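Local coordinates for probable enoyl-CoA hydratase/isomerase (Pseudomonas aeruginosa, PDB 7BOR), which probably acts as a delta(3)-delta(2)-enoyl-CoA isomerase of the crotonase superfamily and binds coenzyme A, at residues V130-L134 / A238-L242; P136-L142 / V221-E225; P73-R77 / G226-S230. All coordinates share one frame; numbering follows the deposited sequence.

Contact 1: V130-L134 / A238-L242; sequences VNLGL and AIEAL. With COA (coenzyme A), chain C.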
loop_
_atom_site.group_PDB
_atom_site.type_symbol
_atom_site.label_atom_id
_atom_site.label_comp_id
_atom_site.label_asym_id
_atom_site.label_seq_id
_atom_site.Cartn_x
_atom_site.Cartn_y
_atom_site.Cartn_z
ATOM N N VAL A 130 3.566 -3.743 15.569
ATOM C CA VAL A 130 4.024 -4.174 16.881
ATOM C C VAL A 130 3.706 -3.144 17.964
ATOM O O VAL A 130 3.354 -3.498 19.102
ATOM C CB VAL A 130 5.530 -4.480 16.776
ATOM C CG1 VAL A 130 6.382 -3.111 16.577
ATOM C CG2 VAL A 130 5.979 -5.258 17.937
ATOM N N ASN A 131 3.837 -1.855 17.649
ATOM C CA ASN A 131 3.454 -0.845 18.619
ATOM C C ASN A 131 1.982 -0.954 19.022
ATOM O O ASN A 131 1.614 -0.463 20.094
ATOM C CB ASN A 131 3.721 0.544 18.056
ATOM C CG ASN A 131 5.086 0.642 17.393
ATOM O OD1 ASN A 131 5.303 0.200 16.234
ATOM N ND2 ASN A 131 6.029 1.157 18.146
ATOM N N LEU A 132 1.141 -1.555 18.183
ATOM C CA LEU A 132 -0.298 -1.629 18.408
ATOM C C LEU A 132 -0.739 -3.028 18.816
ATOM O O LEU A 132 -1.920 -3.372 18.685
ATOM C CB LEU A 132 -1.036 -1.184 17.149
ATOM C CG LEU A 132 -0.867 0.269 16.718
ATOM C CD1 LEU A 132 -1.516 0.565 15.357
ATOM C CD2 LEU A 132 -1.394 1.219 17.809
ATOM N N GLY A 133 0.196 -3.847 19.292
ATOM C CA GLY A 133 -0.089 -5.227 19.615
ATOM C C GLY A 133 -0.448 -6.081 18.430
ATOM O O GLY A 133 -1.022 -7.162 18.598
ATOM N N LEU A 134 -0.063 -5.656 17.235
ATOM C CA LEU A 134 -0.355 -6.359 16.011
ATOM C C LEU A 134 0.936 -6.904 15.401
ATOM O O LEU A 134 2.018 -6.761 15.958
ATOM C CB LEU A 134 -1.119 -5.429 15.067
ATOM C CG LEU A 134 -2.477 -4.960 15.636
ATOM C CD1 LEU A 134 -3.075 -3.814 14.810
ATOM C CD2 LEU A 134 -3.458 -6.122 15.707
ATOM N N ALA A 238 -3.786 -5.838 21.673
ATOM C CA ALA A 238 -4.092 -4.910 20.604
ATOM C C ALA A 238 -5.295 -4.025 20.922
ATOM O O ALA A 238 -5.248 -2.823 20.691
ATOM C CB ALA A 238 -4.327 -5.655 19.300
ATOM N N ILE A 239 -6.394 -4.578 21.431
ATOM C CA ILE A 239 -7.512 -3.695 21.758
ATOM C C ILE A 239 -7.038 -2.547 22.649
ATOM O O ILE A 239 -7.398 -1.383 22.433
ATOM C CB ILE A 239 -8.663 -4.506 22.394
ATOM C CG1 ILE A 239 -9.362 -5.322 21.299
ATOM C CG2 ILE A 239 -9.624 -3.599 23.125
ATOM C CD1 ILE A 239 -10.274 -6.515 21.833
ATOM N N GLU A 240 -6.179 -2.840 23.627
ATOM C CA GLU A 240 -5.683 -1.799 24.530
ATOM C C GLU A 240 -4.825 -0.776 23.780
ATOM O O GLU A 240 -5.049 0.434 23.900
ATOM C CB GLU A 240 -4.880 -2.407 25.693
ATOM C CG GLU A 240 -4.305 -1.356 26.684
ATOM C CD GLU A 240 -3.091 -1.852 27.492
ATOM O OE1 GLU A 240 -2.599 -2.970 27.198
ATOM O OE2 GLU A 240 -2.627 -1.118 28.418
ATOM N N ALA A 241 -3.820 -1.240 23.029
ATOM C CA ALA A 241 -2.956 -0.321 22.274
ATOM C C ALA A 241 -3.743 0.496 21.252
ATOM O O ALA A 241 -3.414 1.659 20.994
ATOM C CB ALA A 241 -1.836 -1.102 21.570
ATOM N N LEU A 242 -4.765 -0.099 20.644
ATOM C CA LEU A 242 -5.518 0.564 19.588
ATOM C C LEU A 242 -6.383 1.693 20.141
ATOM O O LEU A 242 -6.411 2.802 19.584
ATOM C CB LEU A 242 -6.391 -0.469 18.857
ATOM C CG LEU A 242 -5.760 -1.298 17.750
ATOM C CD1 LEU A 242 -6.786 -2.295 17.128
ATOM C CD2 LEU A 242 -5.164 -0.349 16.716
HETATM N N1A COA C . -7.563 5.740 12.103
HETATM C C2A COA C . -8.562 6.515 12.610
HETATM N N3A COA C . -8.412 7.866 12.758
HETATM C C4A COA C . -7.242 8.394 12.362
HETATM C C5A COA C . -6.240 7.647 11.853
HETATM C C6A COA C . -6.410 6.284 11.727
HETATM N N6A COA C . -5.441 5.320 11.184
HETATM N N7A COA C . -5.186 8.456 11.555
HETATM C C8A COA C . -5.515 9.725 11.882
HETATM N N9A COA C . -6.747 9.630 12.373
HETATM C C1B COA C . -7.431 10.874 12.781
HETATM C C2B COA C . -7.075 11.374 14.276
HETATM O O2B COA C . -7.777 10.487 15.234
HETATM C C3B COA C . -7.512 12.600 14.205
HETATM O O3B COA C . -8.998 12.635 14.287
HETATM P P3B COA C . -9.813 13.959 14.754
HETATM O O7A COA C . -9.209 15.217 14.162
HETATM O O8A COA C . -9.759 13.998 16.257
HETATM O O9A COA C . -11.214 13.818 14.238
HETATM C C4B COA C . -7.180 13.128 12.787
HETATM O O4B COA C . -7.185 11.845 11.929
HETATM C C5B COA C . -5.929 13.776 12.676
HETATM O O5B COA C . -4.981 12.795 12.950
HETATM P P1A COA C . -3.709 13.177 13.903
HETATM O O1A COA C . -3.047 11.943 14.480
HETATM O O2A COA C . -4.060 14.114 15.037
HETATM O O3A COA C . -2.695 13.992 12.891
HETATM P P2A COA C . -1.076 13.876 13.191
HETATM O O4A COA C . -0.379 14.852 12.249
HETATM O O5A COA C . -0.929 14.173 14.653
HETATM O O6A COA C . -0.538 12.317 12.987
HETATM C CBP COA C . -0.128 10.241 11.859
HETATM C CCP COA C . -0.415 11.774 11.662
HETATM C CDP COA C . -0.427 9.480 10.519
HETATM C CEP COA C . 1.351 10.017 12.262
HETATM C CAP COA C . -1.077 9.842 13.035
HETATM O OAP COA C . -2.367 10.230 12.674
HETATM C C9P COA C . -1.110 8.337 13.296
HETATM O O9P COA C . -0.214 7.762 13.840
HETATM N N8P COA C . -2.342 7.648 12.855
HETATM C C7P COA C . -2.521 6.204 13.025
HETATM C C6P COA C . -1.419 5.409 12.264
HETATM C C5P COA C . -1.750 3.901 12.507
HETATM O O5P COA C . -1.536 3.364 13.538
HETATM N N4P COA C . -2.333 3.161 11.403
HETATM C C3P COA C . -2.704 1.781 11.593
HETATM C C2P COA C . -1.495 0.889 11.498
HETATM S S1P COA C . -2.175 -0.771 11.728
#
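Leu132 presses its backbone against the helix carrying Ala238, Ala241 and Leu242, while its side chain reaches past that helix to coenzyme A. Starting at CB, the chain leaves with CG anti to the carbonyl carbon (chi1 -65°), and at CG it forks. One branch, CD2, stays with the helix, its methyl lying 3.8 Å from Ala241 O. The other lies between Leu242 and the ligand: Leu132 CD1 is 4.0 Å from Leu242 CD2. On its other flank, Leu132 CD1 is 3.3 Å from coenzyme A O5P, a pantetheine carbonyl oxygen. Closer to the main chain the fit is tighter, for Ala241 CB sits 3.5 Å from Leu132 C. Ala238 CA makes a CH···O contact of 3.3 Å with Leu132 O. Further along, Leu134 CD2 meets Ala238 CB at 3.7 Å. Gly133 lies close to Ala238, with no side chain to intervene, and its carbonyl oxygen accepts a hydrogen bond from Arg232. With no hydrogen bond between the segments, the contact rests on van der Waals packing and that one CH···O contact. Leu242 extends it toward Ile66. Leu132 is part of the coenzyme A pocket of a crotonase fold, and helix 236-245 backs it where it touches the pantetheine arm.

Contact 2: P136-L142 / V221-E225; sequences PEFGSSL and VIAEE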
loop_
_atom_site.group_PDB
_atom_site.type_symbol
_atom_site.label_atom_id
_atom_site.label_comp_id
_atom_site.label_asym_id
_atom_site.label_seq_id
_atom_site.Cartn_x
_atom_site.Cartn_y
_atom_site.Cartn_z
ATOM N N PRO A 136 2.976 -8.273 11.369
ATOM C CA PRO A 136 3.103 -7.833 9.977
ATOM C C PRO A 136 1.960 -8.311 9.096
ATOM O O PRO A 136 1.378 -9.383 9.299
ATOM C CB PRO A 136 4.433 -8.440 9.505
ATOM C CG PRO A 136 5.173 -8.784 10.774
ATOM C CD PRO A 136 4.091 -9.111 11.800
ATOM N N GLU A 137 1.728 -7.546 8.032
ATOM C CA GLU A 137 0.586 -7.723 7.141
ATOM C C GLU A 137 1.048 -7.475 5.707
ATOM O O GLU A 137 2.192 -7.032 5.459
ATOM C CB GLU A 137 -0.542 -6.822 7.689
ATOM C CG GLU A 137 -1.347 -6.106 6.748
ATOM C CD GLU A 137 -0.684 -4.871 6.254
ATOM O OE1 GLU A 137 0.568 -4.835 6.189
ATOM O OE2 GLU A 137 -1.448 -3.960 5.888
ATOM N N PHE A 138 0.181 -7.887 4.763
ATOM C CA PHE A 138 0.362 -7.742 3.309
ATOM C C PHE A 138 1.677 -8.389 2.800
ATOM O O PHE A 138 2.248 -7.987 1.778
ATOM C CB PHE A 138 0.252 -6.258 2.925
ATOM C CG PHE A 138 -0.390 -5.994 1.559
ATOM C CD1 PHE A 138 -0.574 -7.009 0.639
ATOM C CD2 PHE A 138 -0.784 -4.723 1.214
ATOM C CE1 PHE A 138 -1.127 -6.751 -0.576
ATOM C CE2 PHE A 138 -1.349 -4.476 -0.005
ATOM C CZ PHE A 138 -1.502 -5.452 -0.890
ATOM N N GLY A 139 2.127 -9.457 3.441
ATOM C CA GLY A 139 3.310 -10.156 2.991
ATOM C C GLY A 139 4.646 -9.518 3.346
ATOM O O GLY A 139 5.706 -10.027 2.943
ATOM N N SER A 140 4.623 -8.450 4.130
ATOM C CA SER A 140 5.834 -7.750 4.519
ATOM C C SER A 140 6.757 -8.628 5.336
ATOM O O SER A 140 7.958 -8.378 5.345
ATOM C CB SER A 140 5.463 -6.516 5.311
ATOM O OG SER A 140 4.744 -6.828 6.496
ATOM N N SER A 141 6.220 -9.650 6.039
ATOM C CA SER A 141 7.079 -10.569 6.785
ATOM C C SER A 141 7.888 -11.444 5.856
ATOM O O SER A 141 8.927 -11.975 6.250
ATOM C CB SER A 141 6.248 -11.471 7.720
ATOM O OG SER A 141 5.408 -12.322 6.981
ATOM N N LEU A 142 7.438 -11.602 4.620
ATOM C CA LEU A 142 8.269 -12.245 3.613
ATOM C C LEU A 142 9.094 -11.250 2.788
ATOM O O LEU A 142 10.287 -11.467 2.562
ATOM C CB LEU A 142 7.370 -13.054 2.684
ATOM C CG LEU A 142 8.045 -13.710 1.483
ATOM C CD1 LEU A 142 8.913 -14.827 2.014
ATOM C CD2 LEU A 142 6.996 -14.125 0.528
ATOM N N VAL A 221 1.924 -16.758 2.570
ATOM C CA VAL A 221 2.318 -15.907 3.689
ATOM C C VAL A 221 1.192 -14.940 4.041
ATOM O O VAL A 221 0.881 -14.731 5.218
ATOM C CB VAL A 221 3.632 -15.167 3.390
ATOM C CG1 VAL A 221 3.826 -14.035 4.441
ATOM C CG2 VAL A 221 4.812 -16.152 3.401
ATOM N N ILE A 222 0.584 -14.296 3.040
ATOM C CA ILE A 222 -0.488 -13.351 3.352
ATOM C C ILE A 222 -1.610 -14.063 4.135
ATOM O O ILE A 222 -2.241 -13.473 5.025
ATOM C CB ILE A 222 -0.985 -12.715 2.037
ATOM C CG1 ILE A 222 0.072 -11.727 1.481
ATOM C CG2 ILE A 222 -2.283 -11.928 2.207
ATOM C CD1 ILE A 222 -0.276 -11.123 0.120
ATOM N N ALA A 223 -1.852 -15.348 3.838
ATOM C CA ALA A 223 -2.870 -16.097 4.588
ATOM C C ALA A 223 -2.432 -16.369 6.026
ATOM O O ALA A 223 -3.217 -16.170 6.959
ATOM C CB ALA A 223 -3.234 -17.402 3.872
ATOM N N GLU A 224 -1.188 -16.814 6.253
ATOM C CA GLU A 224 -0.773 -17.015 7.647
ATOM C C GLU A 224 -0.802 -15.689 8.415
ATOM O O GLU A 224 -1.409 -15.600 9.496
ATOM C CB GLU A 224 0.610 -17.670 7.755
ATOM C CG GLU A 224 0.962 -18.096 9.224
ATOM C CD GLU A 224 2.367 -18.757 9.419
ATOM O OE1 GLU A 224 3.164 -18.887 8.456
ATOM O OE2 GLU A 224 2.686 -19.150 10.568
ATOM N N GLU A 225 -0.178 -14.623 7.854
ATOM C CA GLU A 225 -0.174 -13.327 8.527
ATOM C C GLU A 225 -1.587 -12.900 8.903
ATOM O O GLU A 225 -1.818 -12.364 9.987
ATOM C CB GLU A 225 0.416 -12.205 7.635
ATOM C CG GLU A 225 1.862 -12.310 7.247
ATOM C CD GLU A 225 2.229 -11.210 6.257
ATOM O OE1 GLU A 225 1.274 -10.658 5.642
ATOM O OE2 GLU A 225 3.447 -10.920 6.136
HETATM O O HOH W 1 0.310 -11.079 10.993
HETATM O O HOH W 2 -1.409 -10.064 5.392
#
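Glu225 extends from its helix straight into the turn that opens helix 140-148, and its carboxylate organises the turn by gripping the backbone at Gly139 and Ser141. CG stands anti to the carbonyl carbon (chi1 -64°) and the chain continues fully extended, which carries the two oxygens to different donors. OE1 takes the N-H of Gly139 at 2.6 Å, a fairly straight bond (161°) arriving on the syn side and 20° out of the carboxylate plane. OE2 holds Ser141 twice: the backbone N comes nearly along the C-O direction, whereas the hydroxyl OG, at 2.6 Å, uses the anti lone pair. Three direct bonds thus fix the rotation of a buried carboxylate, and the start of a helix nearby would be expected to stabilise its negative charge. A water adds a further link, accepting from Phe138 N and donating to OE1. A second water donates to both Pro136 O and Glu225 O, tying the loop to the helix backbone.

Apolar groups flank this polar centre. Ile222 and Phe138 lie side by side and point the same way, with Ile222 CD1 at the edge of the ring, 4.2 Å from Phe138 CD1; the ring itself stacks with His113. Ile222 CG1 is also 3.6 Å from Gly139 N. One residue earlier on the helix, Val221 and Leu142 slant across one another, and Val221 CG1 additionally touches Ser141 OG at 3.4 Å. Glu137 turns the other way, toward Thr109, which hydrogen-bonds its OE1. A type I' turn runs from Glu137 to Ser140, with Gly139 at the N-cap position. The arrangement is that of a turn leading into a helix whose backbone N-H groups, at Gly139 and Ser141, are held by a carboxylate from a distant helix, here helix 200-233 of the crotonase fold.

Contact 3: P73-R77 / G226-S230; sequences PPSLR and GDIFS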
loop_
_atom_site.group_PDB
_atom_site.type_symbol
_atom_site.label_atom_id
_atom_site.label_comp_id
_atom_site.label_asym_id
_atom_site.label_seq_id
_atom_site.Cartn_x
_atom_site.Cartn_y
_atom_site.Cartn_z
ATOM N N PRO A 73 -13.621 -5.988 13.995
ATOM C CA PRO A 73 -12.359 -6.616 13.586
ATOM C C PRO A 73 -12.564 -7.513 12.370
ATOM O O PRO A 73 -13.224 -8.561 12.465
ATOM C CB PRO A 73 -11.929 -7.436 14.809
ATOM C CG PRO A 73 -12.707 -6.880 15.958
ATOM C CD PRO A 73 -14.005 -6.381 15.376
ATOM N N PRO A 74 -11.974 -7.150 11.229
ATOM C CA PRO A 74 -12.133 -7.968 10.029
ATOM C C PRO A 74 -11.278 -9.226 10.093
ATOM O O PRO A 74 -10.157 -9.212 10.618
ATOM C CB PRO A 74 -11.664 -7.031 8.905
ATOM C CG PRO A 74 -10.564 -6.230 9.541
ATOM C CD PRO A 74 -10.963 -6.084 11.028
ATOM N N SER A 75 -11.854 -10.333 9.591
ATOM C CA SER A 75 -11.063 -11.438 9.056
ATOM C C SER A 75 -10.375 -10.957 7.786
ATOM O O SER A 75 -11.055 -10.590 6.821
ATOM C CB SER A 75 -11.944 -12.643 8.733
ATOM O OG SER A 75 -11.311 -13.513 7.790
ATOM N N LEU A 76 -9.038 -10.938 7.779
ATOM C CA LEU A 76 -8.352 -10.307 6.663
ATOM C C LEU A 76 -8.739 -10.957 5.343
ATOM O O LEU A 76 -9.063 -10.251 4.388
ATOM C CB LEU A 76 -6.839 -10.331 6.876
ATOM C CG LEU A 76 -6.310 -8.949 7.260
ATOM C CD1 LEU A 76 -7.034 -8.471 8.529
ATOM C CD2 LEU A 76 -4.807 -8.946 7.468
ATOM N N ARG A 77 -8.772 -12.294 5.275
ATOM C CA ARG A 77 -9.149 -12.952 4.023
ATOM C C ARG A 77 -10.436 -12.350 3.449
ATOM O O ARG A 77 -10.445 -11.734 2.375
ATOM C CB ARG A 77 -9.356 -14.458 4.227
ATOM C CG ARG A 77 -8.324 -15.220 5.024
ATOM C CD ARG A 77 -8.849 -16.635 5.313
ATOM N NE ARG A 77 -7.846 -17.465 5.982
ATOM C CZ ARG A 77 -7.001 -18.268 5.344
ATOM N NH1 ARG A 77 -7.054 -18.350 4.014
ATOM N NH2 ARG A 77 -6.109 -18.980 6.029
ATOM N N GLY A 226 -2.537 -13.115 7.994
ATOM C CA GLY A 226 -3.876 -12.597 8.183
ATOM C C GLY A 226 -4.606 -13.301 9.302
ATOM O O GLY A 226 -5.404 -12.679 10.004
ATOM N N ASP A 227 -4.328 -14.589 9.489
ATOM C CA ASP A 227 -4.918 -15.342 10.595
ATOM C C ASP A 227 -4.355 -14.855 11.926
ATOM O O ASP A 227 -5.115 -14.537 12.849
ATOM C CB ASP A 227 -4.678 -16.854 10.408
ATOM C CG ASP A 227 -5.611 -17.495 9.334
ATOM O OD1 ASP A 227 -6.829 -17.158 9.227
ATOM O OD2 ASP A 227 -5.108 -18.366 8.585
ATOM N N ILE A 228 -3.016 -14.740 12.027
ATOM C CA ILE A 228 -2.407 -14.128 13.210
ATOM C C ILE A 228 -2.988 -12.738 13.463
ATOM O O ILE A 228 -3.352 -12.404 14.593
ATOM C CB ILE A 228 -0.874 -14.071 13.077
ATOM C CG1 ILE A 228 -0.292 -15.459 12.722
ATOM C CG2 ILE A 228 -0.254 -13.521 14.376
ATOM C CD1 ILE A 228 -0.384 -16.513 13.830
ATOM N N PHE A 229 -3.074 -11.905 12.415
ATOM C CA PHE A 229 -3.484 -10.507 12.565
ATOM C C PHE A 229 -4.927 -10.411 13.041
ATOM O O PHE A 229 -5.271 -9.602 13.920
ATOM C CB PHE A 229 -3.358 -9.802 11.208
ATOM C CG PHE A 229 -3.360 -8.295 11.265
ATOM C CD1 PHE A 229 -2.155 -7.581 11.348
ATOM C CD2 PHE A 229 -4.537 -7.579 11.120
ATOM C CE1 PHE A 229 -2.167 -6.203 11.339
ATOM C CE2 PHE A 229 -4.540 -6.195 11.110
ATOM C CZ PHE A 229 -3.367 -5.517 11.235
ATOM N N SER A 230 -5.799 -11.168 12.383
ATOM C CA SER A 230 -7.193 -11.224 12.781
ATOM C C SER A 230 -7.324 -11.669 14.234
ATOM O O SER A 230 -8.058 -11.070 15.021
ATOM C CB SER A 230 -7.930 -12.172 11.830
ATOM O OG SER A 230 -9.289 -12.254 12.210
#
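The irregular segment around Leu76 passes close over Gly226 and Ser230, running against the direction of the helix, with CA-CA distances of 5.3 Å for Leu76-Gly226 and 5.4 Å for Ser75-Ser230. At the centre Leu76 points into the helix surface. Its CD2 rests 3.8 Å from Gly226 CA, so close an approach being possible to a residue without a side chain, and Leu76 CD1 comes obliquely upon the Phe229 ring, 3.7 Å from Phe229 CD2. Ser230 flanks this apolar patch, bringing OG to 3.5 Å from Pro74 O.

At the solvent-exposed end Arg77 and Asp227 form a salt bridge. The arginine chain is extended from CG to NE, and its guanidinium presents an edge to the carboxylate. NH2 donates to OD2 at 2.8 Å, with the acceptor met on its syn side, while the companion bond from NE to OD1 is weak at 3.4 Å. The planes of the two groups are twisted 41° apart, so the pairing is skewed rather than coplanar. The Ser79 hydroxyl hydrogen-bonds to the carbonyl oxygens of Ser75 and Leu76, and the segment links helix 66-71 to helix 80-90 while lying alongside helix 200-233, where Arg77 also touches Ala223.

Overall arrangement
Helix 200-233 supplies one side of contacts 2 and 3, and helix 236-245, next in the chain, one side of contact 1. The centres of contacts 2 and 3 are about 11 Å apart, those of contacts 1 and 3 about 14 Å, and those of contacts 1 and 2 about 17 Å. Along the chain contact 2 is nested within the loops closed by contacts 1 and 3, which themselves interleave. Phe229 of contact 3 joins them by packing on Leu134 of contact 1 and Glu137 of contact 2. Remote loops are thus gathered round the C-terminal helices, beside the coenzyme A pocket.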